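Local coordinates for elongation factor G (Thermus thermophilus, PDB 2DY1), which binds GTP with a magnesium ion and, as an elongation factor G, probably hydrolyses it to drive translocation on the ribosome, at residues 314-319 with 362-367. Numbering follows the deposited sequence.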
loop_
_atom_site.group_PDB
_atom_site.type_symbol
_atom_site.label_atom_id
_atom_site.label_comp_id
_atom_site.label_asym_id
_atom_site.label_seq_id
_atom_site.Cartn_x
_atom_site.Cartn_y
_atom_site.Cartn_z
ATOM N N ASP A 314 21.568 -24.505 8.707
ATOM C CA ASP A 314 20.200 -24.961 8.957
ATOM C C ASP A 314 19.314 -24.731 7.743
ATOM O O ASP A 314 19.671 -23.985 6.832
ATOM C CB ASP A 314 19.599 -24.227 10.157
ATOM C CG ASP A 314 20.208 -24.666 11.463
ATOM O OD1 ASP A 314 19.842 -24.099 12.509
ATOM O OD2 ASP A 314 21.049 -25.598 11.444
ATOM N N SER A 315 18.166 -25.392 7.739
ATOM C CA SER A 315 17.189 -25.284 6.663
ATOM C C SER A 315 15.801 -25.022 7.230
ATOM O O SER A 315 15.502 -25.389 8.368
ATOM C CB SER A 315 17.123 -26.590 5.852
ATOM O OG SER A 315 18.262 -26.762 5.045
ATOM N N LEU A 316 14.951 -24.393 6.418
ATOM C CA LEU A 316 13.571 -24.121 6.784
ATOM C C LEU A 316 12.686 -24.685 5.680
ATOM O O LEU A 316 13.073 -24.675 4.510
ATOM C CB LEU A 316 13.328 -22.614 6.873
ATOM C CG LEU A 316 14.030 -21.878 8.009
ATOM C CD1 LEU A 316 13.966 -20.370 7.788
ATOM C CD2 LEU A 316 13.355 -22.268 9.318
ATOM N N GLN A 317 11.509 -25.180 6.054
ATOM C CA GLN A 317 10.561 -25.694 5.075
ATOM C C GLN A 317 9.817 -24.485 4.502
ATOM O O GLN A 317 9.720 -23.454 5.148
ATOM C CB GLN A 317 9.555 -26.625 5.759
ATOM C CG GLN A 317 8.609 -27.301 4.793
ATOM C CD GLN A 317 9.332 -28.221 3.834
ATOM O OE1 GLN A 317 9.643 -29.365 4.172
ATOM N NE2 GLN A 317 9.623 -27.723 2.636
ATOM N N SER A 318 9.300 -24.617 3.287
ATOM C CA SER A 318 8.536 -23.539 2.661
ATOM C C SER A 318 7.681 -24.192 1.607
ATOM O O SER A 318 7.896 -25.365 1.267
ATOM C CB SER A 318 9.442 -22.519 1.989
ATOM O OG SER A 318 9.809 -22.921 0.676
ATOM N N GLU A 319 6.730 -23.441 1.070
ATOM C CA GLU A 319 5.850 -24.001 0.051
ATOM C C GLU A 319 6.627 -24.385 -1.206
ATOM O O GLU A 319 6.138 -25.163 -2.028
ATOM C CB GLU A 319 4.746 -23.003 -0.301
ATOM C CG GLU A 319 3.791 -22.689 0.847
ATOM C CD GLU A 319 2.897 -23.869 1.237
ATOM O OE1 GLU A 319 2.864 -24.874 0.495
ATOM O OE2 GLU A 319 2.213 -23.769 2.273
ATOM N N LEU A 362 8.072 -19.514 6.355
ATOM C CA LEU A 362 9.089 -20.550 6.487
ATOM C C LEU A 362 8.957 -21.150 7.877
ATOM O O LEU A 362 8.653 -20.451 8.842
ATOM C CB LEU A 362 10.482 -19.946 6.303
ATOM C CG LEU A 362 10.597 -19.105 5.029
ATOM C CD1 LEU A 362 11.730 -18.101 5.176
ATOM C CD2 LEU A 362 10.800 -19.997 3.852
ATOM N N TRP A 363 9.204 -22.448 7.998
ATOM C CA TRP A 363 9.028 -23.060 9.300
ATOM C C TRP A 363 9.786 -24.366 9.431
ATOM O O TRP A 363 10.343 -24.876 8.470
ATOM C CB TRP A 363 7.532 -23.388 9.499
ATOM C CG TRP A 363 7.009 -24.469 8.540
ATOM C CD1 TRP A 363 6.961 -25.826 8.766
ATOM C CD2 TRP A 363 6.521 -24.276 7.202
ATOM N NE1 TRP A 363 6.480 -26.482 7.651
ATOM C CE2 TRP A 363 6.200 -25.556 6.678
ATOM C CE3 TRP A 363 6.325 -23.147 6.396
ATOM C CZ2 TRP A 363 5.692 -25.735 5.382
ATOM C CZ3 TRP A 363 5.814 -23.327 5.099
ATOM C CH2 TRP A 363 5.505 -24.611 4.610
ATOM N N GLN A 364 9.765 -24.893 10.652
ATOM C CA GLN A 364 10.272 -26.234 10.918
ATOM C C GLN A 364 9.106 -26.892 11.657
ATOM O O GLN A 364 8.311 -26.213 12.307
ATOM C CB GLN A 364 11.531 -26.233 11.781
ATOM C CG GLN A 364 12.754 -25.898 10.978
ATOM C CD GLN A 364 14.024 -26.056 11.775
ATOM O OE1 GLN A 364 13.985 -26.411 12.957
ATOM N NE2 GLN A 364 15.156 -25.795 11.139
ATOM N N GLY A 365 8.968 -28.202 11.514
ATOM C CA GLY A 365 7.876 -28.882 12.188
ATOM C C GLY A 365 6.559 -28.714 11.449
ATOM O O GLY A 365 6.530 -28.617 10.214
ATOM N N GLU A 366 5.471 -28.671 12.210
ATOM C CA GLU A 366 4.128 -28.539 11.642
ATOM C C GLU A 366 3.952 -27.171 10.980
ATOM O O GLU A 366 4.258 -26.146 11.578
ATOM C CB GLU A 366 3.080 -28.728 12.751
ATOM C CG GLU A 366 1.643 -28.694 12.287
ATOM C CD GLU A 366 1.238 -29.895 11.459
ATOM O OE1 GLU A 366 0.410 -29.729 10.537
ATOM O OE2 GLU A 366 1.729 -31.003 11.738
ATOM N N LYS A 367 3.451 -27.166 9.749
ATOM C CA LYS A 367 3.246 -25.910 9.028
ATOM C C LYS A 367 2.223 -25.036 9.738
ATOM O O LYS A 367 1.240 -25.535 10.290
ATOM C CB LYS A 367 2.780 -26.180 7.591
ATOM C CG LYS A 367 2.768 -24.926 6.718
ATOM C CD LYS A 367 2.388 -25.214 5.270
ATOM C CE LYS A 367 0.909 -25.387 5.116
ATOM N NZ LYS A 367 0.555 -25.565 3.690
#
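W363 lays its indole against Q317, whose CB stands 3.8 Å from the centre of the five-membered ring, over the face, as a CH-pi contact. The CB of W363 points away from 314-319, but CG between the backbone N and the carbonyl carbon (chi1 66°) starts the side chain back, and the broad, flat indole suits the place by reaching Q317 and S318 while meeting K367 on its other face. Q317 has CG anti to its own N (chi1 -175°), which brings CG above and just outside the CE2-CZ2 side of the indole, 3.4 Å from W363 CZ2. Glutamine fits because its aliphatic part covers the ring while its amide, bent away at chi2, gives NE2 to the O of S318. K367 CG lies over the opposite face, near the rim, and G365 O meets the ring edge in plane. Beyond the ring, K367 crosses E319 at about a right angle, its NZ 2.8 Å from E319 OE2 on the syn lone pair, a salt bridge suited to this exposed border. An alanine in place of W363 would probably open a gap between Q317 and K367 and leave both chains freer to turn. Q364, extended beyond CG, bonds NE2 to S315 O at 2.8 Å and 162°, in its amide plane. Among the buried residues, L316 CD1 packs on L362 CB, the side chains crossing at about a right angle; small S318 suits the tight approach of its CB to L362 CD2 (3.4 Å), its hydroxyl satisfied locally by G321 O. Q317 N to W363 O (2.7 Å) and W363 N to Q317 O (3.1 Å) form a single antiparallel bridge, bringing together the chain at edge strand 314-316 and edge strand 361-363, each outermost in its own four-stranded sheet, a closure consistent with the beta-barrel of domain 2 in translational GTPases.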